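Long-range contacts in uncharacterized protein AF0587 (Archaeoglobus fulgidus DSM 4304, PDB 2Q07), which is of unknown function but probably binds RNA through its PUA domain, and belongs to the archaeosine synthase family of tRNA-modifying proteins: residues A[240-249]-A[288-296]; A[215-226]-A[261-272]. All blocks are in the same frame, centred on the assembly; numbering follows the deposited sequence.

Contact 1: residues A[240-249]-A[288-296]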
loop_
_atom_site.group_PDB
_atom_site.type_symbol
_atom_site.label_atom_id
_atom_site.label_comp_id
_atom_site.label_asym_id
_atom_site.label_seq_id
_atom_site.Cartn_x
_atom_site.Cartn_y
_atom_site.Cartn_z
ATOM N N VAL A 240 -30.084 10.365 3.016
ATOM C CA VAL A 240 -28.841 10.523 2.265
ATOM C C VAL A 240 -29.001 10.072 0.814
ATOM O O VAL A 240 -29.527 8.997 0.546
ATOM C CB VAL A 240 -27.678 9.736 2.920
ATOM C CG1 VAL A 240 -26.419 9.866 2.074
ATOM C CG2 VAL A 240 -27.424 10.264 4.334
ATOM N N LYS A 241 -28.539 10.911 -0.107
ATOM C CA LYS A 241 -28.620 10.637 -1.535
ATOM C C LYS A 241 -27.454 11.241 -2.326
ATOM O O LYS A 241 -27.475 12.420 -2.681
ATOM C CB LYS A 241 -29.938 11.173 -2.103
ATOM C CG LYS A 241 -31.174 10.486 -1.546
ATOM C CD LYS A 241 -32.415 10.765 -2.377
ATOM C CE LYS A 241 -33.606 10.001 -1.810
ATOM N NZ LYS A 241 -34.829 10.097 -2.659
ATOM N N GLY A 242 -26.439 10.429 -2.595
ATOM C CA GLY A 242 -25.302 10.900 -3.364
ATOM C C GLY A 242 -24.343 11.861 -2.686
ATOM O O GLY A 242 -23.151 11.571 -2.586
ATOM N N THR A 243 -24.848 12.999 -2.217
ATOM C CA THR A 243 -23.993 14.006 -1.588
ATOM C C THR A 243 -24.408 14.440 -0.185
ATOM O O THR A 243 -25.586 14.452 0.153
ATOM C CB THR A 243 -23.927 15.293 -2.456
ATOM O OG1 THR A 243 -23.482 14.965 -3.780
ATOM C CG2 THR A 243 -22.962 16.300 -1.844
ATOM N N ILE A 244 -23.413 14.812 0.615
ATOM C CA ILE A 244 -23.617 15.308 1.973
ATOM C C ILE A 244 -22.803 16.598 2.080
ATOM O O ILE A 244 -21.567 16.566 2.082
ATOM C CB ILE A 244 -23.120 14.305 3.034
ATOM C CG1 ILE A 244 -23.987 13.047 3.007
ATOM C CG2 ILE A 244 -23.169 14.942 4.425
ATOM C CD1 ILE A 244 -23.496 11.951 3.917
ATOM N N PHE A 245 -23.489 17.735 2.140
ATOM C CA PHE A 245 -22.796 19.015 2.223
ATOM C C PHE A 245 -22.281 19.270 3.629
ATOM O O PHE A 245 -22.725 18.630 4.584
ATOM C CB PHE A 245 -23.720 20.158 1.777
ATOM C CG PHE A 245 -24.163 20.058 0.341
ATOM C CD1 PHE A 245 -25.327 19.373 0.001
ATOM C CD2 PHE A 245 -23.408 20.637 -0.676
ATOM C CE1 PHE A 245 -25.733 19.266 -1.325
ATOM C CE2 PHE A 245 -23.807 20.533 -2.012
ATOM C CZ PHE A 245 -24.972 19.848 -2.334
ATOM N N ALA A 246 -21.349 20.210 3.755
ATOM C CA ALA A 246 -20.762 20.533 5.053
ATOM C C ALA A 246 -21.817 20.903 6.091
ATOM O O ALA A 246 -21.721 20.512 7.254
ATOM C CB ALA A 246 -19.754 21.660 4.900
ATOM N N GLY A 247 -22.828 21.648 5.662
ATOM C CA GLY A 247 -23.891 22.053 6.563
ATOM C C GLY A 247 -24.648 20.893 7.191
ATOM O O GLY A 247 -25.282 21.061 8.235
ATOM N N GLY A 248 -24.578 19.718 6.563
ATOM C CA GLY A 248 -25.271 18.551 7.089
ATOM C C GLY A 248 -24.441 17.729 8.059
ATOM O O GLY A 248 -24.926 16.750 8.636
ATOM N N VAL A 249 -23.190 18.138 8.246
ATOM C CA VAL A 249 -22.261 17.449 9.136
ATOM C C VAL A 249 -22.279 18.032 10.545
ATOM O O VAL A 249 -21.967 19.203 10.738
ATOM C CB VAL A 249 -20.821 17.550 8.601
ATOM C CG1 VAL A 249 -19.859 16.853 9.546
ATOM C CG2 VAL A 249 -20.745 16.965 7.198
ATOM N N GLY A 288 -19.454 23.856 0.970
ATOM C CA GLY A 288 -19.184 22.982 -0.155
ATOM C C GLY A 288 -19.527 21.530 0.130
ATOM O O GLY A 288 -20.054 21.202 1.196
ATOM N N ILE A 289 -19.232 20.661 -0.834
ATOM C CA ILE A 289 -19.502 19.232 -0.696
ATOM C C ILE A 289 -18.552 18.598 0.314
ATOM O O ILE A 289 -17.337 18.655 0.157
ATOM C CB ILE A 289 -19.348 18.498 -2.047
ATOM C CG1 ILE A 289 -20.400 19.006 -3.039
ATOM C CG2 ILE A 289 -19.490 16.997 -1.841
ATOM C CD1 ILE A 289 -20.273 18.402 -4.443
ATOM N N ALA A 290 -19.120 17.985 1.349
ATOM C CA ALA A 290 -18.324 17.355 2.392
ATOM C C ALA A 290 -17.956 15.908 2.085
ATOM O O ALA A 290 -16.803 15.503 2.274
ATOM C CB ALA A 290 -19.066 17.428 3.718
ATOM N N ILE A 291 -18.928 15.131 1.608
ATOM C CA ILE A 291 -18.690 13.723 1.314
ATOM C C ILE A 291 -19.433 13.199 0.088
ATOM O O ILE A 291 -20.607 13.489 -0.111
ATOM C CB ILE A 291 -19.136 12.827 2.487
ATOM C CG1 ILE A 291 -18.486 13.280 3.792
ATOM C CG2 ILE A 291 -18.801 11.374 2.178
ATOM C CD1 ILE A 291 -18.955 12.497 5.007
ATOM N N ASN A 292 -18.737 12.419 -0.728
ATOM C CA ASN A 292 -19.353 11.795 -1.888
ATOM C C ASN A 292 -19.745 10.404 -1.379
ATOM O O ASN A 292 -18.887 9.575 -1.082
ATOM C CB ASN A 292 -18.350 11.706 -3.040
ATOM C CG ASN A 292 -17.970 13.081 -3.594
ATOM O OD1 ASN A 292 -18.788 13.756 -4.218
ATOM N ND2 ASN A 292 -16.732 13.499 -3.357
ATOM N N VAL A 293 -21.045 10.172 -1.249
ATOM C CA VAL A 293 -21.564 8.906 -0.731
ATOM C C VAL A 293 -21.418 7.715 -1.672
ATOM O O VAL A 293 -21.780 7.787 -2.845
ATOM C CB VAL A 293 -23.062 9.050 -0.351
ATOM C CG1 VAL A 293 -23.592 7.749 0.238
ATOM C CG2 VAL A 293 -23.230 10.187 0.620
ATOM N N LYS A 294 -20.876 6.620 -1.149
ATOM C CA LYS A 294 -20.720 5.406 -1.938
ATOM C C LYS A 294 -21.863 4.447 -1.618
ATOM O O LYS A 294 -22.416 3.806 -2.508
ATOM C CB LYS A 294 -19.377 4.719 -1.651
ATOM C CG LYS A 294 -18.176 5.374 -2.332
ATOM C CD LYS A 294 -16.994 4.404 -2.459
ATOM C CE LYS A 294 -15.953 4.925 -3.458
ATOM N NZ LYS A 294 -14.885 3.929 -3.797
ATOM N N ARG A 295 -22.230 4.358 -0.346
ATOM C CA ARG A 295 -23.301 3.454 0.045
ATOM C C ARG A 295 -23.726 3.687 1.492
ATOM O O ARG A 295 -23.049 4.386 2.251
ATOM C CB ARG A 295 -22.843 1.998 -0.142
ATOM C CG ARG A 295 -21.785 1.538 0.864
ATOM C CD ARG A 295 -21.124 0.206 0.484
ATOM N NE ARG A 295 -20.002 0.383 -0.437
ATOM C CZ ARG A 295 -20.119 0.521 -1.753
ATOM N NH1 ARG A 295 -21.323 0.494 -2.327
ATOM N NH2 ARG A 295 -19.033 0.709 -2.497
ATOM N N LYS A 296 -24.857 3.102 1.866
ATOM C CA LYS A 296 -25.363 3.237 3.219
ATOM C C LYS A 296 -26.078 1.974 3.672
ATOM O O LYS A 296 -26.538 1.172 2.854
ATOM C CB LYS A 296 -26.294 4.448 3.318
ATOM C CG LYS A 296 -27.376 4.489 2.259
ATOM C CD LYS A 296 -28.267 5.705 2.459
ATOM C CE LYS A 296 -29.447 5.712 1.490
ATOM N NZ LYS A 296 -30.426 6.774 1.874
HETATM O O HOH W 1 -31.156 7.933 4.417
HETATM O O HOH W 2 -21.880 9.619 -4.874
#

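Contact 2: residues A[215-226]-A[261-272]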
loop_
_atom_site.group_PDB
_atom_site.type_symbol
_atom_site.label_atom_id
_atom_site.label_comp_id
_atom_site.label_asym_id
_atom_site.label_seq_id
_atom_site.Cartn_x
_atom_site.Cartn_y
_atom_site.Cartn_z
ATOM N N LEU A 215 -8.572 1.007 -1.126
ATOM C CA LEU A 215 -9.545 -0.012 -0.755
ATOM C C LEU A 215 -10.922 0.575 -0.527
ATOM O O LEU A 215 -11.054 1.632 0.083
ATOM C CB LEU A 215 -9.138 -0.710 0.545
ATOM C CG LEU A 215 -8.123 -1.848 0.550
ATOM C CD1 LEU A 215 -7.970 -2.355 1.973
ATOM C CD2 LEU A 215 -8.585 -2.966 -0.360
ATOM N N ASP A 216 -11.938 -0.112 -1.033
ATOM C CA ASP A 216 -13.309 0.298 -0.804
ATOM C C ASP A 216 -13.700 -0.675 0.308
ATOM O O ASP A 216 -13.290 -1.836 0.269
ATOM C CB ASP A 216 -14.186 0.054 -2.039
ATOM C CG ASP A 216 -15.523 0.768 -1.946
ATOM O OD1 ASP A 216 -15.866 1.227 -0.836
ATOM O OD2 ASP A 216 -16.231 0.873 -2.971
ATOM N N ILE A 217 -14.465 -0.219 1.298
ATOM C CA ILE A 217 -14.878 -1.088 2.404
ATOM C C ILE A 217 -16.390 -1.232 2.481
ATOM O O ILE A 217 -17.122 -0.360 2.018
ATOM C CB ILE A 217 -14.398 -0.549 3.766
ATOM C CG1 ILE A 217 -14.958 0.860 3.986
ATOM C CG2 ILE A 217 -12.871 -0.567 3.826
ATOM C CD1 ILE A 217 -14.694 1.433 5.371
ATOM N N TYR A 218 -16.850 -2.320 3.090
ATOM C CA TYR A 218 -18.278 -2.559 3.218
ATOM C C TYR A 218 -18.808 -2.542 4.652
ATOM O O TYR A 218 -18.163 -1.986 5.529
ATOM C CB TYR A 218 -18.641 -3.832 2.458
ATOM C CG TYR A 218 -18.250 -3.679 0.995
ATOM C CD1 TYR A 218 -16.977 -4.048 0.551
ATOM C CD2 TYR A 218 -19.101 -3.053 0.089
ATOM C CE1 TYR A 218 -16.563 -3.793 -0.757
ATOM C CE2 TYR A 218 -18.698 -2.787 -1.226
ATOM C CZ TYR A 218 -17.428 -3.159 -1.638
ATOM O OH TYR A 218 -17.010 -2.884 -2.913
ATOM N N GLU A 219 -19.968 -3.147 4.891
ATOM C CA GLU A 219 -20.608 -3.094 6.210
ATOM C C GLU A 219 -19.859 -3.428 7.495
ATOM O O GLU A 219 -19.806 -2.607 8.406
ATOM C CB GLU A 219 -21.914 -3.898 6.202
ATOM C CG GLU A 219 -22.917 -3.378 7.238
ATOM C CD GLU A 219 -24.135 -4.276 7.428
ATOM O OE1 GLU A 219 -24.597 -4.887 6.440
ATOM O OE2 GLU A 219 -24.641 -4.353 8.567
ATOM N N LYS A 220 -19.303 -4.628 7.585
ATOM C CA LYS A 220 -18.600 -5.066 8.790
ATOM C C LYS A 220 -17.444 -4.160 9.191
ATOM O O LYS A 220 -17.295 -3.825 10.368
ATOM C CB LYS A 220 -18.081 -6.498 8.615
ATOM C CG LYS A 220 -18.829 -7.302 7.567
ATOM C CD LYS A 220 -18.580 -6.704 6.180
ATOM C CE LYS A 220 -19.441 -7.308 5.108
ATOM N NZ LYS A 220 -19.305 -6.486 3.881
ATOM N N ILE A 221 -16.627 -3.760 8.220
ATOM C CA ILE A 221 -15.491 -2.899 8.516
ATOM C C ILE A 221 -15.939 -1.504 8.916
ATOM O O ILE A 221 -15.475 -0.983 9.921
ATOM C CB ILE A 221 -14.516 -2.799 7.319
ATOM C CG1 ILE A 221 -13.916 -4.179 7.040
ATOM C CG2 ILE A 221 -13.424 -1.789 7.623
ATOM C CD1 ILE A 221 -12.793 -4.184 6.027
ATOM N N ALA A 222 -16.826 -0.911 8.119
ATOM C CA ALA A 222 -17.371 0.415 8.403
ATOM C C ALA A 222 -17.986 0.395 9.806
ATOM O O ALA A 222 -17.868 1.366 10.559
ATOM C CB ALA A 222 -18.446 0.777 7.360
ATOM N N ALA A 223 -18.642 -0.718 10.136
ATOM C CA ALA A 223 -19.276 -0.906 11.440
ATOM C C ALA A 223 -18.205 -0.875 12.519
ATOM O O ALA A 223 -18.375 -0.241 13.559
ATOM C CB ALA A 223 -20.024 -2.243 11.481
ATOM N N TYR A 224 -17.095 -1.556 12.259
ATOM C CA TYR A 224 -15.997 -1.588 13.211
ATOM C C TYR A 224 -15.424 -0.187 13.407
ATOM O O TYR A 224 -15.212 0.240 14.541
ATOM C CB TYR A 224 -14.894 -2.529 12.732
ATOM C CG TYR A 224 -13.708 -2.563 13.666
ATOM C CD1 TYR A 224 -13.765 -3.268 14.871
ATOM C CD2 TYR A 224 -12.537 -1.874 13.359
ATOM C CE1 TYR A 224 -12.684 -3.287 15.746
ATOM C CE2 TYR A 224 -11.446 -1.885 14.230
ATOM C CZ TYR A 224 -11.528 -2.595 15.419
ATOM O OH TYR A 224 -10.449 -2.621 16.275
ATOM N N LEU A 225 -15.175 0.524 12.307
ATOM C CA LEU A 225 -14.630 1.886 12.377
ATOM C C LEU A 225 -15.580 2.828 13.129
ATOM O O LEU A 225 -15.142 3.704 13.882
ATOM C CB LEU A 225 -14.369 2.442 10.963
ATOM C CG LEU A 225 -13.333 1.737 10.068
ATOM C CD1 LEU A 225 -13.387 2.306 8.655
ATOM C CD2 LEU A 225 -11.951 1.915 10.657
ATOM N N LEU A 226 -16.878 2.649 12.916
ATOM C CA LEU A 226 -17.889 3.465 13.578
ATOM C C LEU A 226 -17.813 3.221 15.083
ATOM O O LEU A 226 -17.875 4.160 15.875
ATOM C CB LEU A 226 -19.285 3.104 13.056
ATOM C CG LEU A 226 -20.467 3.950 13.543
ATOM C CD1 LEU A 226 -20.211 5.411 13.214
ATOM C CD2 LEU A 226 -21.751 3.479 12.884
ATOM N N VAL A 261 -11.487 7.659 2.975
ATOM C CA VAL A 261 -12.739 6.921 3.034
ATOM C C VAL A 261 -13.211 7.150 4.467
ATOM O O VAL A 261 -12.461 6.920 5.426
ATOM C CB VAL A 261 -12.544 5.401 2.796
ATOM C CG1 VAL A 261 -13.839 4.652 3.095
ATOM C CG2 VAL A 261 -12.136 5.145 1.361
ATOM N N VAL A 262 -14.441 7.625 4.611
ATOM C CA VAL A 262 -14.988 7.892 5.929
ATOM C C VAL A 262 -16.299 7.150 6.121
ATOM O O VAL A 262 -16.931 6.715 5.163
ATOM C CB VAL A 262 -15.232 9.411 6.141
ATOM C CG1 VAL A 262 -13.926 10.181 5.955
ATOM C CG2 VAL A 262 -16.296 9.918 5.181
ATOM N N VAL A 263 -16.696 6.997 7.377
ATOM C CA VAL A 263 -17.934 6.326 7.712
ATOM C C VAL A 263 -18.835 7.354 8.378
ATOM O O VAL A 263 -18.554 7.798 9.494
ATOM C CB VAL A 263 -17.686 5.158 8.685
ATOM C CG1 VAL A 263 -19.010 4.577 9.150
ATOM C CG2 VAL A 263 -16.830 4.094 8.011
ATOM N N PHE A 264 -19.899 7.747 7.682
ATOM C CA PHE A 264 -20.852 8.721 8.207
ATOM C C PHE A 264 -21.988 7.988 8.918
ATOM O O PHE A 264 -22.187 6.791 8.700
ATOM C CB PHE A 264 -21.402 9.592 7.069
ATOM C CG PHE A 264 -22.136 8.823 5.998
ATOM C CD1 PHE A 264 -23.479 8.469 6.162
ATOM C CD2 PHE A 264 -21.488 8.460 4.823
ATOM C CE1 PHE A 264 -24.164 7.767 5.167
ATOM C CE2 PHE A 264 -22.152 7.759 3.825
ATOM C CZ PHE A 264 -23.499 7.409 3.994
ATOM N N HIS A 265 -22.724 8.694 9.776
ATOM C CA HIS A 265 -23.816 8.066 10.515
ATOM C C HIS A 265 -24.755 9.047 11.242
ATOM O O HIS A 265 -24.384 10.178 11.538
ATOM C CB HIS A 265 -23.235 7.112 11.567
ATOM C CG HIS A 265 -22.493 7.815 12.666
ATOM N ND1 HIS A 265 -21.206 8.284 12.514
ATOM C CD2 HIS A 265 -22.885 8.188 13.909
ATOM C CE1 HIS A 265 -20.836 8.916 13.615
ATOM N NE2 HIS A 265 -21.837 8.872 14.476
ATOM N N ASN A 266 -25.977 8.588 11.501
ATOM C CA ASN A 266 -26.970 9.334 12.273
ATOM C C ASN A 266 -27.787 8.303 13.056
ATOM O O ASN A 266 -27.362 7.157 13.190
ATOM C CB ASN A 266 -27.876 10.222 11.404
ATOM C CG ASN A 266 -28.556 9.480 10.282
ATOM O OD1 ASN A 266 -28.983 8.337 10.426
ATOM N ND2 ASN A 266 -28.691 10.152 9.154
ATOM N N SER A 267 -28.952 8.688 13.563
ATOM C CA SER A 267 -29.760 7.769 14.357
ATOM C C SER A 267 -30.433 6.623 13.600
ATOM O O SER A 267 -30.947 5.691 14.223
ATOM C CB SER A 267 -30.834 8.548 15.122
ATOM O OG SER A 267 -31.820 9.038 14.229
ATOM N N ARG A 268 -30.436 6.672 12.271
ATOM C CA ARG A 268 -31.090 5.614 11.506
ATOM C C ARG A 268 -30.182 4.852 10.542
ATOM O O ARG A 268 -30.504 3.735 10.144
ATOM C CB ARG A 268 -32.274 6.180 10.715
ATOM C CG ARG A 268 -31.862 7.067 9.552
ATOM C CD ARG A 268 -32.964 7.193 8.506
ATOM N NE ARG A 268 -34.155 7.876 9.005
ATOM C CZ ARG A 268 -35.228 8.134 8.261
ATOM N NH1 ARG A 268 -35.256 7.762 6.987
ATOM N NH2 ARG A 268 -36.273 8.761 8.787
ATOM N N ILE A 269 -29.057 5.446 10.163
ATOM C CA ILE A 269 -28.154 4.780 9.238
ATOM C C ILE A 269 -26.696 5.164 9.409
ATOM O O ILE A 269 -26.345 6.100 10.135
ATOM C CB ILE A 269 -28.498 5.108 7.752
ATOM C CG1 ILE A 269 -28.269 6.597 7.488
ATOM C CG2 ILE A 269 -29.944 4.758 7.433
ATOM C CD1 ILE A 269 -28.310 6.971 6.026
ATOM N N PHE A 270 -25.849 4.407 8.727
ATOM C CA PHE A 270 -24.431 4.692 8.682
ATOM C C PHE A 270 -24.016 4.260 7.285
ATOM O O PHE A 270 -24.676 3.420 6.673
ATOM C CB PHE A 270 -23.656 3.971 9.797
ATOM C CG PHE A 270 -23.551 2.486 9.640
ATOM C CD1 PHE A 270 -22.363 1.906 9.191
ATOM C CD2 PHE A 270 -24.601 1.658 10.019
ATOM C CE1 PHE A 270 -22.222 0.529 9.130
ATOM C CE2 PHE A 270 -24.477 0.276 9.966
ATOM C CZ PHE A 270 -23.285 -0.294 9.521
ATOM N N GLY A 271 -22.968 4.878 6.757
ATOM C CA GLY A 271 -22.531 4.532 5.421
ATOM C C GLY A 271 -21.059 4.767 5.144
ATOM O O GLY A 271 -20.279 5.100 6.035
ATOM N N VAL A 272 -20.694 4.578 3.884
ATOM C CA VAL A 272 -19.322 4.732 3.427
ATOM C C VAL A 272 -19.287 5.809 2.349
ATOM O O VAL A 272 -20.204 5.900 1.537
ATOM C CB VAL A 272 -18.802 3.405 2.821
ATOM C CG1 VAL A 272 -17.409 3.601 2.248
ATOM C CG2 VAL A 272 -18.792 2.314 3.883
#

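Contact 1: residues A[240-249]-A[288-296]
K296 reaches back from strand 289-296 to the carbonyl of V240. Its CB starts toward segment 240-249 with CG set between the backbone N and the carbonyl carbon (chi1 51°), and from there the chain runs extended: CD passes V240 CB at 4.1 Å, CE comes to 3.4 Å from V240 O, and NZ donates to V240 O at 2.7 Å, in the carbonyl plane and on a lone pair. The same ammonium also donates to a water that accepts from V240 N, which clamps both backbone polar groups of V240. Beside this, V240 CG1 meets V293 CG2 at 3.5 Å, and I244 CD1 packs on that methyl, its side chain crossing that of V293 at about a right angle. Strand 243-245 is an edge strand of the PUA-domain sheet, antiparallel to 289-296, and a classic beta bulge interrupts the pairing: two residues, A290 and I291, stand opposite the single I244, whose O accepts from A290 N (2.9 Å) and I291 N (3.0 Å). G242 O takes V293 N on one flank of the bulge; on the other, A246 N donates almost straight to G288 O. A290 CB points toward the other segment, near A246 N and 3.9 Å from V249 CG2. T243 and N292 share a sheet face. T243 CG2 touches I289 CG2 at 3.5 Å, while the same T243 methyl sits over the centre of the F245 ring.

Contact 2: residues A[215-226]-A[261-272]
Strand 215-217 runs nearly parallel to strand 261-265, 11° between their directions, but with the axes 8.6 Å apart they are not sheet neighbours and meet mainly through side chains. Past Y218 at the N-cap, helix 219-226 crosses strand 261-265 at -75° and lies over the hairpin 261-272. The helix backbone comes nearest the hairpin at A222, whose CB fits among V263 CG2 at 3.7 Å, V272 CG2 at 3.8 Å and the edge of the F270 ring. L226, with CG anti to the backbone N (chi1 -175°), spreads its methyls over the far end of the hairpin. CD1 stands over one face of the H265 imidazole, a CH-pi contact 3.4 Å from the centroid, while CD2 packs on F270 CB at 3.7 Å. An alanine in place of H265 is likely to leave L226 CD1 without its aromatic partner and freer to turn. At the start of the helix E219 CG touches F270 CZ; in the strand before it I217 CD1 meets V261 CG1 at 4.0 Å. This apolar layer joins the pre-PUA region to the PUA sheet: helix 168-181 backs L215 and I217, T232 of strand 232-235 meets L226, and F264, on the other sheet face, packs against V293.

In the fold
Contacts 1 and 2 lie about 13 Å apart, centre to centre, and share the six-stranded mixed sheet of the PUA domain, in which strands 289-297 and 270-275 are neighbours. Along the chain their segments alternate: 215-226, 240-249, 261-272, 288-296. Contact 1 closes one edge of the sheet from within the PUA region, whereas contact 2 brings the pre-PUA strand and helix against it. The two also touch: R295 NH2 forms a 2.8 Å salt bridge with D216 OD2, and K294 N probably bonds to V272 O. This chain is the C-terminal part of a longer protein, and its last PUA strand is thus joined to its edge partner and, through R295, to the pre-PUA region.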